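Local coordinates for protein phospholyase (PDB 5G4I) that uses pyridoxal 5'-phosphate as cofactor to act as a phospholyase, although its fold is that of the class III transaminases, at residues R380-E392 and I401-M413. Residues are numbered along the deposited sequence; the frame is centred on the assembly and turned at random.
Sequences RNPAPALTKILIE and ISRVGPHDNVLKM
Arg-403 lies across Ile-391, Thr-387 and Lys-388 of helix 384-396. Its CB meets Ile-391 CD1, with Thr-387 CG2 close by. CG sits between the backbone N and carbonyl carbon (chi1 56°) and comes 3.6 Å from the same Ile-391 methyl, the two side chains crossing at roughly a right angle. CD passes Thr-387 CG2. NE is 3.5 Å from Asp-408 OD1, a contact of charges only, since that oxygen lies well out of the guanidinium plane. Lys-388 CA lies over one face of the group and Asp-408 CG over the other, offset toward the rim. NH1 donates to Asp-408 O at 3.0 Å, in the carbonyl plane, tying the strand to its own hairpin loop; Pro-384 O is 3.1 Å from NH1. NH2 lies 4.0 Å from Lys-388 CD, whose ammonium turns away to a salt bridge with Glu-392 OE2. A methionine in place of Arg-403 would probably leave Asp-408 O without its NH1 donor and the carboxylate without this positive charge.

Deeper in, Leu-411 CD1 touches both Thr-387 CG2 and Ile-391 CG1 (3.7 Å to the latter). Thr-387 OG1, 3.3 Å from Asn-409 CA, donates a hydrogen bond from above the carbonyl plane to Ala-383 O, which also accepts from Thr-387 N. A water joins Ile-391 O to Ile-401 N. Asn-409 ND2 bonds Ile-373 O. The helix covers one face of the mixed sheet, with hairpin 399-413 beside strand 368-373, as in the C-terminal domain of fold-type I PLP enzymes.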
# COMPACT_ATOMS: atom_id res chain seq x y z
N ARG A 380 42.74 -6.65 -6.02
CA ARG A 380 41.32 -6.83 -6.39
C ARG A 380 40.31 -6.38 -5.27
O ARG A 380 39.16 -6.87 -5.24
CB ARG A 380 41.04 -8.27 -6.90
N ASN A 381 40.68 -5.40 -4.42
CA ASN A 381 39.75 -4.94 -3.38
C ASN A 381 38.55 -4.14 -3.98
O ASN A 381 38.75 -3.38 -4.93
CB ASN A 381 40.42 -4.04 -2.35
CG ASN A 381 41.35 -4.82 -1.43
OD1 ASN A 381 41.29 -6.05 -1.37
ND2 ASN A 381 42.17 -4.11 -0.68
N PRO A 382 37.36 -4.27 -3.37
CA PRO A 382 36.23 -3.40 -3.75
C PRO A 382 36.58 -1.96 -3.75
O PRO A 382 37.32 -1.49 -2.84
CB PRO A 382 35.17 -3.70 -2.68
CG PRO A 382 35.44 -5.16 -2.38
CD PRO A 382 36.95 -5.32 -2.41
N ALA A 383 36.14 -1.22 -4.77
CA ALA A 383 36.42 0.18 -4.90
C ALA A 383 35.18 1.09 -4.97
O ALA A 383 34.85 1.63 -6.01
CB ALA A 383 37.30 0.38 -6.11
N PRO A 384 34.54 1.31 -3.81
CA PRO A 384 33.36 2.15 -3.77
C PRO A 384 33.59 3.56 -4.23
O PRO A 384 32.75 4.15 -4.91
CB PRO A 384 32.87 2.04 -2.32
CG PRO A 384 34.06 1.52 -1.53
CD PRO A 384 34.78 0.63 -2.49
N ALA A 385 34.74 4.17 -3.88
CA ALA A 385 34.91 5.54 -4.32
C ALA A 385 35.04 5.69 -5.88
O ALA A 385 34.56 6.65 -6.43
CB ALA A 385 36.20 6.19 -3.67
N LEU A 386 35.70 4.70 -6.53
CA LEU A 386 35.82 4.68 -8.00
C LEU A 386 34.38 4.44 -8.63
O LEU A 386 34.04 5.03 -9.68
CB LEU A 386 36.76 3.61 -8.51
CG LEU A 386 38.28 3.70 -8.11
CD1 LEU A 386 39.15 2.69 -8.75
CD2 LEU A 386 38.75 5.11 -8.39
N THR A 387 33.60 3.63 -7.95
CA THR A 387 32.19 3.39 -8.41
C THR A 387 31.40 4.67 -8.44
O THR A 387 30.68 4.96 -9.39
CB THR A 387 31.50 2.27 -7.50
OG1 THR A 387 32.33 1.14 -7.38
CG2 THR A 387 30.18 1.79 -8.12
N LYS A 388 31.51 5.51 -7.38
CA LYS A 388 30.81 6.78 -7.33
C LYS A 388 31.25 7.74 -8.45
O LYS A 388 30.47 8.46 -9.07
CB LYS A 388 30.99 7.42 -5.91
CG LYS A 388 30.40 8.76 -5.79
CD LYS A 388 28.93 8.78 -5.82
CE LYS A 388 28.38 10.16 -5.34
NZ LYS A 388 27.00 10.25 -5.80
N ILE A 389 32.58 7.77 -8.65
CA ILE A 389 33.18 8.57 -9.78
C ILE A 389 32.52 8.19 -11.13
O ILE A 389 32.09 9.08 -11.91
CB ILE A 389 34.75 8.41 -9.84
CG1 ILE A 389 35.38 9.15 -8.66
CG2 ILE A 389 35.27 8.88 -11.16
CD1 ILE A 389 36.89 8.92 -8.49
N LEU A 390 32.43 6.88 -11.36
CA LEU A 390 31.80 6.39 -12.61
C LEU A 390 30.30 6.78 -12.75
O LEU A 390 29.84 7.18 -13.83
CB LEU A 390 31.94 4.91 -12.73
CG LEU A 390 33.37 4.31 -12.92
CD1 LEU A 390 33.42 2.81 -12.68
CD2 LEU A 390 33.89 4.59 -14.33
N ILE A 391 29.57 6.64 -11.65
CA ILE A 391 28.14 7.05 -11.69
C ILE A 391 27.92 8.55 -12.01
O ILE A 391 27.11 8.91 -12.85
CB ILE A 391 27.45 6.64 -10.35
CG1 ILE A 391 27.37 5.14 -10.27
CG2 ILE A 391 26.08 7.28 -10.18
CD1 ILE A 391 27.07 4.61 -8.85
N GLU A 392 28.74 9.42 -11.34
CA GLU A 392 28.63 10.85 -11.63
C GLU A 392 29.13 11.20 -13.04
O GLU A 392 28.55 12.09 -13.72
CB GLU A 392 29.37 11.63 -10.54
CG GLU A 392 28.75 11.53 -9.15
CD GLU A 392 27.49 12.38 -8.92
OE1 GLU A 392 27.17 13.20 -9.78
OE2 GLU A 392 26.93 12.29 -7.75
N ILE A 401 22.70 5.65 -14.34
CA ILE A 401 22.97 4.36 -13.75
C ILE A 401 23.12 4.49 -12.20
O ILE A 401 23.11 5.61 -11.67
CB ILE A 401 24.20 3.68 -14.40
CG1 ILE A 401 25.49 4.48 -14.16
CG2 ILE A 401 23.96 3.33 -15.87
CD1 ILE A 401 26.74 3.69 -14.43
N SER A 402 23.22 3.40 -11.53
CA SER A 402 23.38 3.39 -10.08
C SER A 402 24.33 2.25 -9.63
O SER A 402 25.13 1.68 -10.39
CB SER A 402 22.03 3.30 -9.36
OG SER A 402 22.17 3.78 -8.00
N ARG A 403 24.28 1.90 -8.33
CA ARG A 403 25.07 0.77 -7.77
C ARG A 403 24.35 -0.00 -6.69
O ARG A 403 23.33 0.51 -6.13
CB ARG A 403 26.41 1.27 -7.20
CG ARG A 403 26.24 2.34 -6.15
CD ARG A 403 27.57 2.70 -5.44
NE ARG A 403 27.47 3.94 -4.65
CZ ARG A 403 28.53 4.52 -4.04
NH1 ARG A 403 29.77 3.94 -4.06
NH2 ARG A 403 28.37 5.69 -3.42
N VAL A 404 24.84 -1.19 -6.41
CA VAL A 404 24.31 -2.08 -5.39
C VAL A 404 25.44 -2.80 -4.68
O VAL A 404 26.59 -2.79 -5.13
CB VAL A 404 23.33 -3.19 -5.98
CG1 VAL A 404 22.00 -2.63 -6.28
CG2 VAL A 404 23.87 -3.97 -7.12
N GLY A 405 25.09 -3.58 -3.65
CA GLY A 405 25.96 -4.52 -2.98
C GLY A 405 26.47 -4.05 -1.60
O GLY A 405 26.56 -2.83 -1.38
N PRO A 406 26.91 -5.03 -0.78
CA PRO A 406 27.38 -4.70 0.57
C PRO A 406 28.67 -3.88 0.62
O PRO A 406 28.92 -3.13 1.62
CB PRO A 406 27.56 -6.07 1.18
CG PRO A 406 27.74 -7.01 0.08
CD PRO A 406 26.86 -6.46 -1.01
N HIS A 407 29.46 -3.90 -0.45
CA HIS A 407 30.64 -3.04 -0.53
C HIS A 407 30.45 -1.85 -1.44
O HIS A 407 31.40 -1.13 -1.79
CB HIS A 407 31.84 -3.87 -0.95
CG HIS A 407 32.03 -5.12 -0.14
ND1 HIS A 407 32.33 -5.09 1.21
CD2 HIS A 407 31.93 -6.43 -0.48
CE1 HIS A 407 32.41 -6.33 1.66
NE2 HIS A 407 32.18 -7.16 0.66
N ASP A 408 29.20 -1.57 -1.90
CA ASP A 408 28.87 -0.37 -2.64
C ASP A 408 29.70 -0.20 -3.93
O ASP A 408 30.00 0.94 -4.36
CB ASP A 408 29.02 0.87 -1.72
CG ASP A 408 27.78 1.67 -1.61
OD1 ASP A 408 26.77 1.43 -2.34
OD2 ASP A 408 27.84 2.57 -0.77
N ASN A 409 29.97 -1.32 -4.59
CA ASN A 409 30.85 -1.34 -5.77
C ASN A 409 30.37 -2.11 -6.99
O ASN A 409 31.16 -2.41 -7.87
CB ASN A 409 32.24 -1.86 -5.36
CG ASN A 409 32.24 -3.34 -5.13
OD1 ASN A 409 31.38 -3.84 -4.39
ND2 ASN A 409 33.15 -4.06 -5.70
N VAL A 410 29.07 -2.52 -7.01
CA VAL A 410 28.55 -3.21 -8.20
C VAL A 410 27.72 -2.22 -9.00
O VAL A 410 26.69 -1.73 -8.56
CB VAL A 410 27.75 -4.46 -7.85
CG1 VAL A 410 27.22 -5.13 -9.12
CG2 VAL A 410 28.54 -5.42 -6.99
N LEU A 411 28.26 -1.85 -10.18
CA LEU A 411 27.61 -0.88 -11.06
C LEU A 411 26.41 -1.57 -11.69
O LEU A 411 26.57 -2.71 -12.13
CB LEU A 411 28.75 -0.39 -12.06
CG LEU A 411 28.65 0.91 -12.69
CD1 LEU A 411 28.80 2.04 -11.67
CD2 LEU A 411 29.69 1.03 -13.74
N LYS A 412 25.24 -0.94 -11.57
CA LYS A 412 23.96 -1.56 -11.90
C LYS A 412 23.27 -0.87 -13.04
O LYS A 412 23.06 0.37 -12.99
CB LYS A 412 23.06 -1.43 -10.76
CG LYS A 412 21.69 -2.05 -10.94
CD LYS A 412 20.66 -1.21 -10.25
CE LYS A 412 20.16 -1.72 -8.94
NZ LYS A 412 18.88 -1.10 -8.57
N MET A 413 22.77 -1.70 -13.96
CA MET A 413 22.07 -1.15 -15.17
C MET A 413 20.85 -1.97 -15.46
O MET A 413 20.95 -3.23 -15.49
CB MET A 413 23.01 -1.29 -16.25
CG MET A 413 24.12 -0.27 -16.04
SD MET A 413 25.72 -0.45 -16.72
CE MET A 413 26.29 -1.91 -17.55
O HOH W 1 24.51 8.11 -13.79